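Local coordinates for protein aminoacyl-histidine dipeptidase (Vibrio alginolyticus, PDB 3MRU) that probably hydrolyses dipeptides, among them Xaa-His dipeptides such as carnosine, as a metal-dependent exopeptidase of the M20 family with zinc at its active site, at residues 187-198 against 357-368; 397-405 against 435-443. One frame throughout, in Å; residues are numbered along the deposited sequence.

Interaction 1 of 2, residues 187-198 against 357-368; sequences GIDGAMTFDITR and TEENKVTVLCLI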
loop_
_atom_site.group_PDB
_atom_site.type_symbol
_atom_site.label_atom_id
_atom_site.label_comp_id
_atom_site.label_asym_id
_atom_site.label_seq_id
_atom_site.Cartn_x
_atom_site.Cartn_y
_atom_site.Cartn_z
ATOM N N GLY A 187 3.156 4.285 -7.276
ATOM C CA GLY A 187 4.327 3.432 -7.318
ATOM C C GLY A 187 4.619 2.947 -8.710
ATOM O O GLY A 187 3.822 3.179 -9.617
ATOM N N ILE A 188 5.758 2.280 -8.881
ATOM C CA ILE A 188 6.063 1.619 -10.131
ATOM C C ILE A 188 7.206 0.626 -9.947
ATOM O O ILE A 188 8.196 0.925 -9.269
ATOM C CB ILE A 188 6.414 2.640 -11.179
ATOM C CG1 ILE A 188 6.488 1.999 -12.558
ATOM C CG2 ILE A 188 7.687 3.369 -10.787
ATOM C CD1 ILE A 188 7.697 1.228 -12.904
ATOM N N ASP A 189 7.053 -0.558 -10.536
ATOM C CA ASP A 189 8.041 -1.606 -10.434
ATOM C C ASP A 189 9.049 -1.341 -11.487
ATOM O O ASP A 189 8.692 -1.036 -12.604
ATOM C CB ASP A 189 7.421 -2.964 -10.737
ATOM C CG ASP A 189 6.260 -3.323 -9.796
ATOM O OD1 ASP A 189 6.438 -3.241 -8.556
ATOM O OD2 ASP A 189 5.168 -3.713 -10.298
ATOM N N GLY A 190 10.318 -1.457 -11.119
ATOM C CA GLY A 190 11.441 -1.399 -12.065
ATOM C C GLY A 190 12.295 -2.659 -12.056
ATOM O O GLY A 190 12.357 -3.385 -11.057
ATOM N N ALA A 191 12.943 -2.934 -13.180
ATOM C CA ALA A 191 13.793 -4.107 -13.303
ATOM C C ALA A 191 15.029 -3.867 -14.180
ATOM O O ALA A 191 14.933 -3.769 -15.403
ATOM C CB ALA A 191 12.947 -5.225 -13.850
ATOM N N MET A 192 16.189 -3.769 -13.541
ATOM C CA MET A 192 17.428 -3.593 -14.252
ATOM C C MET A 192 18.088 -4.937 -14.477
ATOM O O MET A 192 18.403 -5.652 -13.525
ATOM C CB MET A 192 18.347 -2.690 -13.469
ATOM C CG MET A 192 19.373 -2.050 -14.334
ATOM S SD MET A 192 20.388 -0.948 -13.371
ATOM C CE MET A 192 19.375 0.525 -13.241
ATOM N N THR A 193 18.304 -5.278 -15.744
ATOM C CA THR A 193 18.766 -6.602 -16.098
ATOM C C THR A 193 20.073 -6.493 -16.825
ATOM O O THR A 193 20.288 -5.556 -17.596
ATOM C CB THR A 193 17.762 -7.343 -17.007
ATOM O OG1 THR A 193 16.512 -6.632 -17.052
ATOM C CG2 THR A 193 17.549 -8.779 -16.503
ATOM N N PHE A 194 20.935 -7.472 -16.574
ATOM C CA PHE A 194 22.299 -7.492 -17.107
ATOM C C PHE A 194 22.537 -8.743 -17.938
ATOM O O PHE A 194 22.181 -9.856 -17.523
ATOM C CB PHE A 194 23.335 -7.417 -15.970
ATOM C CG PHE A 194 23.344 -6.097 -15.259
ATOM C CD1 PHE A 194 22.438 -5.839 -14.228
ATOM C CD2 PHE A 194 24.234 -5.108 -15.633
ATOM C CE1 PHE A 194 22.411 -4.630 -13.600
ATOM C CE2 PHE A 194 24.225 -3.886 -14.992
ATOM C CZ PHE A 194 23.307 -3.644 -13.983
ATOM N N ASP A 195 23.125 -8.571 -19.116
ATOM C CA ASP A 195 23.407 -9.734 -19.928
ATOM C C ASP A 195 24.864 -10.162 -19.803
ATOM O O ASP A 195 25.741 -9.707 -20.565
ATOM C CB ASP A 195 22.933 -9.537 -21.364
ATOM C CG ASP A 195 21.504 -10.027 -21.567
ATOM O OD1 ASP A 195 21.169 -11.143 -21.078
ATOM O OD2 ASP A 195 20.710 -9.297 -22.205
ATOM N N ILE A 196 25.095 -11.050 -18.832
ATOM C CA ILE A 196 26.446 -11.446 -18.441
ATOM C C ILE A 196 26.907 -12.776 -18.996
ATOM O O ILE A 196 26.110 -13.709 -19.199
ATOM C CB ILE A 196 26.676 -11.455 -16.894
ATOM C CG1 ILE A 196 25.885 -12.568 -16.203
ATOM C CG2 ILE A 196 26.337 -10.102 -16.292
ATOM C CD1 ILE A 196 26.338 -12.896 -14.781
ATOM N N THR A 197 28.223 -12.818 -19.224
ATOM C CA THR A 197 28.962 -14.024 -19.619
ATOM C C THR A 197 30.034 -14.375 -18.566
ATOM O O THR A 197 30.505 -13.501 -17.820
ATOM C CB THR A 197 29.621 -13.843 -20.999
ATOM O OG1 THR A 197 30.497 -12.707 -20.958
ATOM C CG2 THR A 197 28.549 -13.637 -22.063
ATOM N N ARG A 198 30.417 -15.647 -18.516
ATOM C CA ARG A 198 31.265 -16.134 -17.447
ATOM C C ARG A 198 32.570 -16.768 -17.880
ATOM O O ARG A 198 32.613 -17.543 -18.834
ATOM C CB ARG A 198 30.492 -17.123 -16.609
ATOM C CG ARG A 198 29.499 -16.457 -15.737
ATOM C CD ARG A 198 28.705 -17.479 -15.038
ATOM N NE ARG A 198 28.395 -17.015 -13.699
ATOM C CZ ARG A 198 27.230 -16.499 -13.342
ATOM N NH1 ARG A 198 27.054 -16.116 -12.089
ATOM N NH2 ARG A 198 26.250 -16.375 -14.234
ATOM N N THR A 357 20.931 -13.551 -9.333
ATOM C CA THR A 357 21.871 -13.913 -10.372
ATOM C C THR A 357 21.421 -15.251 -10.904
ATOM O O THR A 357 20.763 -15.997 -10.192
ATOM C CB THR A 357 23.270 -14.072 -9.753
ATOM O OG1 THR A 357 23.695 -12.801 -9.244
ATOM C CG2 THR A 357 24.292 -14.595 -10.764
ATOM N N GLU A 358 21.751 -15.552 -12.151
ATOM C CA GLU A 358 21.615 -16.910 -12.683
ATOM C C GLU A 358 22.733 -17.029 -13.711
ATOM O O GLU A 358 23.553 -16.110 -13.797
ATOM C CB GLU A 358 20.241 -17.109 -13.333
ATOM C CG GLU A 358 19.848 -15.945 -14.249
ATOM C CD GLU A 358 18.846 -16.361 -15.316
ATOM O OE1 GLU A 358 17.692 -15.843 -15.287
ATOM O OE2 GLU A 358 19.217 -17.196 -16.188
ATOM N N GLU A 359 22.810 -18.126 -14.474
ATOM C CA GLU A 359 23.812 -18.149 -15.547
ATOM C C GLU A 359 23.388 -17.219 -16.681
ATOM O O GLU A 359 22.308 -17.394 -17.270
ATOM C CB GLU A 359 24.164 -19.558 -16.058
ATOM C CG GLU A 359 25.581 -19.567 -16.734
ATOM C CD GLU A 359 25.831 -20.688 -17.783
ATOM O OE1 GLU A 359 25.449 -21.869 -17.540
ATOM O OE2 GLU A 359 26.428 -20.383 -18.854
ATOM N N ASN A 360 24.223 -16.211 -16.943
ATOM C CA ASN A 360 24.012 -15.241 -18.051
ATOM C C ASN A 360 23.083 -14.053 -17.801
ATOM O O ASN A 360 22.907 -13.218 -18.689
ATOM C CB ASN A 360 23.599 -15.948 -19.349
ATOM C CG ASN A 360 24.642 -16.944 -19.821
ATOM O OD1 ASN A 360 25.746 -16.557 -20.235
ATOM N ND2 ASN A 360 24.305 -18.238 -19.753
ATOM N N LYS A 361 22.510 -13.971 -16.600
ATOM C CA LYS A 361 21.571 -12.911 -16.267
ATOM C C LYS A 361 21.646 -12.553 -14.792
ATOM O O LYS A 361 21.517 -13.406 -13.910
ATOM C CB LYS A 361 20.155 -13.355 -16.617
ATOM C CG LYS A 361 19.125 -12.268 -16.881
ATOM C CD LYS A 361 17.762 -12.967 -17.016
ATOM C CE LYS A 361 16.637 -12.020 -17.386
ATOM N NZ LYS A 361 16.822 -11.513 -18.780
ATOM N N VAL A 362 21.878 -11.270 -14.550
ATOM C CA VAL A 362 21.729 -10.656 -13.240
ATOM C C VAL A 362 20.594 -9.670 -13.348
ATOM O O VAL A 362 20.546 -8.857 -14.271
ATOM C CB VAL A 362 22.968 -9.880 -12.833
ATOM C CG1 VAL A 362 22.899 -9.517 -11.368
ATOM C CG2 VAL A 362 24.184 -10.705 -13.089
ATOM N N THR A 363 19.683 -9.746 -12.392
ATOM C CA THR A 363 18.482 -8.943 -12.442
ATOM C C THR A 363 18.218 -8.249 -11.112
ATOM O O THR A 363 18.138 -8.885 -10.055
ATOM C CB THR A 363 17.274 -9.775 -12.953
ATOM O OG1 THR A 363 16.048 -9.222 -12.449
ATOM C CG2 THR A 363 17.423 -11.291 -12.579
ATOM N N VAL A 364 18.104 -6.929 -11.195
ATOM C CA VAL A 364 17.977 -6.063 -10.041
ATOM C C VAL A 364 16.575 -5.496 -10.051
ATOM O O VAL A 364 16.212 -4.786 -10.970
ATOM C CB VAL A 364 19.026 -4.902 -10.088
ATOM C CG1 VAL A 364 18.995 -4.076 -8.805
ATOM C CG2 VAL A 364 20.457 -5.440 -10.340
ATOM N N LEU A 365 15.782 -5.816 -9.034
ATOM C CA LEU A 365 14.390 -5.366 -8.955
ATOM C C LEU A 365 14.156 -4.366 -7.846
ATOM O O LEU A 365 14.623 -4.550 -6.707
ATOM C CB LEU A 365 13.466 -6.550 -8.696
ATOM C CG LEU A 365 12.757 -7.292 -9.816
ATOM C CD1 LEU A 365 13.716 -7.759 -10.894
ATOM C CD2 LEU A 365 12.033 -8.461 -9.186
ATOM N N CYS A 366 13.376 -3.342 -8.175
ATOM C CA CYS A 366 13.141 -2.230 -7.276
ATOM C C CYS A 366 11.792 -1.549 -7.502
ATOM O O CYS A 366 11.128 -1.755 -8.521
ATOM C CB CYS A 366 14.287 -1.212 -7.380
ATOM S SG CYS A 366 14.209 -0.193 -8.866
ATOM N N LEU A 367 11.394 -0.728 -6.538
ATOM C CA LEU A 367 10.055 -0.176 -6.547
ATOM C C LEU A 367 10.050 1.281 -6.104
ATOM O O LEU A 367 10.338 1.594 -4.949
ATOM C CB LEU A 367 9.128 -1.031 -5.672
ATOM C CG LEU A 367 7.722 -0.515 -5.356
ATOM C CD1 LEU A 367 6.890 -0.402 -6.604
ATOM C CD2 LEU A 367 7.043 -1.439 -4.388
ATOM N N ILE A 368 9.723 2.169 -7.033
ATOM C CA ILE A 368 9.726 3.584 -6.737
ATOM C C ILE A 368 8.356 3.956 -6.230
ATOM O O ILE A 368 7.334 3.554 -6.818
ATOM C CB ILE A 368 10.061 4.427 -7.986
ATOM C CG1 ILE A 368 11.379 3.955 -8.596
ATOM C CG2 ILE A 368 10.119 5.889 -7.635
ATOM C CD1 ILE A 368 11.641 4.440 -10.022
#
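An antiparallel beta ladder joins I188 through F194 to V362 through I368, the strand axes approaching to 4.6 Å, with their N-to-C directions at 165°. I188/I368, G190/C366, M192/V364 and F194/V362 are the hydrogen-bonded pairs. The bond from G190 N to C366 O is nearly straight (N-H...O 171°), whereas that from V362 N to F194 O, at 3.3 Å, is weak. The alternation of a strand sorts the side chains between two faces. I188, M192, F194, V362, V364, C366 and I368 share the apolar one, and helix 373-389 lies over part of it, touching I188, M192, C366 and I368. This is the sheet-and-helix architecture of the M20 lid domain, away from the zinc site. V364 CG2 comes to the edge of the F194 ring, near its plane, 3.9 Å from F194 CE1, while F324 meets the same ring edge-to-face. On the other face, A191 CB touches L365 CD1 at 4.0 Å, and T193 CG2 packs against K361 CE at 3.5 Å. L367 brings CD1 beside D189 OD1, which has a long, weak ion pair with R259.

Further along, I196 N is hydrogen-bonded to N360 O, with the donor well above the carbonyl plane. With CG1 set between its backbone N and carbonyl carbon (chi1 69°), I196 lays CD1 on V362 CG2 at 3.5 Å. R198, its chain bent at chi3, sends NH2 to E358 O at 2.7 Å; the acceptor is slightly tilted from the guanidinium plane, and T357 CG2 lies at the same group's edge beside NH1. R198 NE is hydrogen-bonded to Q314 O.

Interaction 2 of 2, residues 397-405 against 435-443; sequences SGAYPGWKP and GLECGLFKE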
loop_
_atom_site.group_PDB
_atom_site.type_symbol
_atom_site.label_atom_id
_atom_site.label_comp_id
_atom_site.label_asym_id
_atom_site.label_seq_id
_atom_site.Cartn_x
_atom_site.Cartn_y
_atom_site.Cartn_z
ATOM N N SER A 397 6.689 -1.141 -15.165
ATOM C CA SER A 397 5.372 -1.713 -15.207
ATOM C C SER A 397 4.794 -1.576 -13.828
ATOM O O SER A 397 5.469 -1.091 -12.930
ATOM C CB SER A 397 5.488 -3.176 -15.532
ATOM O OG SER A 397 6.530 -3.691 -14.751
ATOM N N GLY A 398 3.546 -2.020 -13.669
ATOM C CA GLY A 398 2.822 -1.970 -12.401
ATOM C C GLY A 398 2.688 -0.557 -11.879
ATOM O O GLY A 398 2.745 -0.334 -10.667
ATOM N N ALA A 399 2.526 0.394 -12.796
ATOM C CA ALA A 399 2.467 1.813 -12.459
ATOM C C ALA A 399 1.074 2.188 -11.985
ATOM O O ALA A 399 0.094 1.879 -12.660
ATOM C CB ALA A 399 2.844 2.645 -13.656
ATOM N N TYR A 400 0.993 2.865 -10.840
ATOM C CA TYR A 400 -0.279 3.366 -10.301
ATOM C C TYR A 400 -0.154 4.766 -9.682
ATOM O O TYR A 400 0.819 5.072 -8.990
ATOM C CB TYR A 400 -0.872 2.382 -9.290
ATOM C CG TYR A 400 0.062 1.994 -8.160
ATOM C CD1 TYR A 400 -0.003 2.643 -6.919
ATOM C CD2 TYR A 400 1.007 0.975 -8.326
ATOM C CE1 TYR A 400 0.847 2.296 -5.878
ATOM C CE2 TYR A 400 1.858 0.614 -7.282
ATOM C CZ TYR A 400 1.766 1.283 -6.065
ATOM O OH TYR A 400 2.591 0.941 -5.034
ATOM N N PRO A 401 -1.156 5.617 -9.916
ATOM C CA PRO A 401 -1.101 7.019 -9.510
ATOM C C PRO A 401 -1.062 7.245 -8.008
ATOM O O PRO A 401 -1.567 6.440 -7.236
ATOM C CB PRO A 401 -2.395 7.600 -10.085
ATOM C CG PRO A 401 -3.283 6.423 -10.279
ATOM C CD PRO A 401 -2.412 5.284 -10.610
ATOM N N GLY A 402 -0.440 8.351 -7.616
ATOM C CA GLY A 402 -0.381 8.769 -6.225
ATOM C C GLY A 402 -1.387 9.874 -5.990
ATOM O O GLY A 402 -2.031 10.338 -6.936
ATOM N N TRP A 403 -1.504 10.296 -4.732
ATOM C CA TRP A 403 -2.464 11.303 -4.313
ATOM C C TRP A 403 -1.734 12.430 -3.561
ATOM O O TRP A 403 -1.375 12.264 -2.385
ATOM C CB TRP A 403 -3.529 10.612 -3.449
ATOM C CG TRP A 403 -4.527 11.488 -2.715
ATOM C CD1 TRP A 403 -4.953 12.755 -3.052
ATOM C CD2 TRP A 403 -5.263 11.125 -1.540
ATOM N NE1 TRP A 403 -5.869 13.205 -2.135
ATOM C CE2 TRP A 403 -6.089 12.225 -1.203
ATOM C CE3 TRP A 403 -5.297 9.974 -0.732
ATOM C CZ2 TRP A 403 -6.940 12.209 -0.095
ATOM C CZ3 TRP A 403 -6.132 9.959 0.372
ATOM C CH2 TRP A 403 -6.950 11.071 0.676
ATOM N N LYS A 404 -1.510 13.568 -4.231
ATOM C CA LYS A 404 -0.734 14.645 -3.613
ATOM C C LYS A 404 -1.519 15.390 -2.541
ATOM O O LYS A 404 -2.631 15.842 -2.790
ATOM C CB LYS A 404 -0.110 15.595 -4.664
ATOM C CG LYS A 404 -0.929 16.832 -5.117
ATOM C CD LYS A 404 -0.259 17.577 -6.285
ATOM C CE LYS A 404 -0.143 16.650 -7.502
ATOM N NZ LYS A 404 0.190 17.333 -8.791
ATOM N N PRO A 405 -0.949 15.504 -1.336
ATOM C CA PRO A 405 -1.626 16.213 -0.256
ATOM C C PRO A 405 -1.602 17.750 -0.388
ATOM O O PRO A 405 -0.541 18.369 -0.418
ATOM C CB PRO A 405 -0.869 15.747 0.995
ATOM C CG PRO A 405 0.489 15.399 0.518
ATOM C CD PRO A 405 0.355 14.962 -0.919
ATOM N N GLY A 435 -0.259 2.614 -1.448
ATOM C CA GLY A 435 -1.363 2.722 -2.393
ATOM C C GLY A 435 -2.718 2.493 -1.757
ATOM O O GLY A 435 -2.913 1.528 -1.018
ATOM N N LEU A 436 -3.634 3.416 -2.041
ATOM C CA LEU A 436 -5.030 3.340 -1.646
ATOM C C LEU A 436 -5.903 3.651 -2.861
ATOM O O LEU A 436 -5.531 4.473 -3.706
ATOM C CB LEU A 436 -5.358 4.366 -0.566
ATOM C CG LEU A 436 -4.521 4.628 0.682
ATOM C CD1 LEU A 436 -5.157 5.807 1.411
ATOM C CD2 LEU A 436 -4.379 3.434 1.614
ATOM N N GLU A 437 -7.072 3.007 -2.915
ATOM C CA GLU A 437 -8.049 3.198 -3.976
ATOM C C GLU A 437 -8.306 4.664 -4.300
ATOM O O GLU A 437 -8.305 5.053 -5.460
ATOM C CB GLU A 437 -9.351 2.532 -3.572
ATOM C CG GLU A 437 -10.451 2.539 -4.622
ATOM C CD GLU A 437 -11.537 1.542 -4.270
ATOM O OE1 GLU A 437 -12.098 1.658 -3.148
ATOM O OE2 GLU A 437 -11.800 0.626 -5.096
ATOM N N CYS A 438 -8.516 5.492 -3.288
ATOM C CA CYS A 438 -8.764 6.916 -3.562
ATOM C C CYS A 438 -7.626 7.627 -4.319
ATOM O O CYS A 438 -7.798 8.751 -4.805
ATOM C CB CYS A 438 -9.173 7.698 -2.292
ATOM S SG CYS A 438 -8.103 7.476 -0.843
ATOM N N GLY A 439 -6.472 6.975 -4.411
ATOM C CA GLY A 439 -5.368 7.494 -5.206
ATOM C C GLY A 439 -5.768 7.494 -6.668
ATOM O O GLY A 439 -5.833 8.560 -7.305
ATOM N N LEU A 440 -6.072 6.297 -7.183
ATOM C CA LEU A 440 -6.480 6.118 -8.568
ATOM C C LEU A 440 -7.564 7.107 -8.951
ATOM O O LEU A 440 -7.721 7.436 -10.127
ATOM C CB LEU A 440 -6.942 4.689 -8.821
ATOM C CG LEU A 440 -5.853 3.618 -8.898
ATOM C CD1 LEU A 440 -5.120 3.454 -7.587
ATOM C CD2 LEU A 440 -6.411 2.272 -9.343
ATOM N N PHE A 441 -8.286 7.603 -7.949
ATOM C CA PHE A 441 -9.349 8.582 -8.188
ATOM C C PHE A 441 -8.811 9.906 -8.654
ATOM O O PHE A 441 -9.566 10.691 -9.219
ATOM C CB PHE A 441 -10.239 8.824 -6.955
ATOM C CG PHE A 441 -11.030 7.618 -6.516
ATOM C CD1 PHE A 441 -11.417 7.490 -5.195
ATOM C CD2 PHE A 441 -11.381 6.619 -7.418
ATOM C CE1 PHE A 441 -12.129 6.394 -4.780
ATOM C CE2 PHE A 441 -12.088 5.517 -7.010
ATOM C CZ PHE A 441 -12.463 5.399 -5.688
ATOM N N LYS A 442 -7.523 10.163 -8.406
ATOM C CA LYS A 442 -6.925 11.428 -8.830
ATOM C C LYS A 442 -6.534 11.471 -10.300
ATOM O O LYS A 442 -6.321 12.562 -10.832
ATOM C CB LYS A 442 -5.683 11.799 -8.011
ATOM C CG LYS A 442 -5.980 12.473 -6.671
ATOM C CD LYS A 442 -6.724 13.795 -6.817
ATOM C CE LYS A 442 -5.792 14.988 -6.771
ATOM N NZ LYS A 442 -6.499 16.222 -6.305
ATOM N N GLU A 443 -6.475 10.307 -10.962
ATOM C CA GLU A 443 -6.176 10.271 -12.405
ATOM C C GLU A 443 -7.176 11.141 -13.199
ATOM O O GLU A 443 -6.776 12.149 -13.793
ATOM C CB GLU A 443 -6.220 8.836 -12.969
ATOM C CG GLU A 443 -5.236 8.581 -14.136
ATOM C CD GLU A 443 -5.199 9.719 -15.187
ATOM O OE1 GLU A 443 -6.151 9.813 -16.007
ATOM O OE2 GLU A 443 -4.214 10.512 -15.192
#
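The contact of P401, G402 and W403 with C438, G439, L440 and K442 is a domain junction of the two-domain M20 fold: the chain leaves lid-domain strand 393-400 and is laid across a short, weakly bonded helical turn, about 437-440, of the catalytic domain. Van der Waals packing holds these two segments together. The P401 ring presses CG against L440 CA at 3.6 Å, and the leucine side chain crosses the ring at about a right angle, its CG 4.0 Å from P401 CG. L440 also touches M153 and A156 of the catalytic domain. Just before this, the Y400 ring meets the backbone of G435 obliquely, CE1 being 4.1 Å from G435 CA.

W403 makes the aromatic part of the junction. Its CG stands anti to the backbone N (chi1 171°), which carries the indole past G439, whose CA is 4.0 Å from W403 CB, to the thiol of C438. There SG approaches the six-membered ring in a sulfur-aromatic contact, 4.2 Å from the centroid and 42° off the normal, closest to CZ3 and CE3. L436 CD1 comes only loosely to the ring's edge, near its plane. The W403 side chain also touches Y181 and C184, at the start of strand 181-199, and M450 of strand 449-452.

The five-membered ring has a different neighbour. K442, its chain bent at chi2 and chi3, crosses the indole at about a right angle and puts CG 3.8 Å from W403 CD1; beyond that aliphatic contact, K442 NZ is hydrogen-bonded to the backbone carbonyl oxygens of P446 and M448.

How the interactions relate
Interactions 1 and 2 show how one continuous stretch of sheet can lead from the sheet of a lid domain to its junction with a catalytic domain. Their centres are 26 Å apart, yet strands 181-199 and 393-400 are antiparallel neighbours, and probable hydrogen bonds join D189 N to S397 O (2.9 Å) and G187 N to Y400 O (3.0 Å). Strand 181-199 thus has 361-370 along one edge and 393-400 along the other. Only interaction 2 approaches the metal centre: the side chain of L436 lies about 6 Å from that of the zinc ligand D173 and about 8 Å from a bound zinc ion.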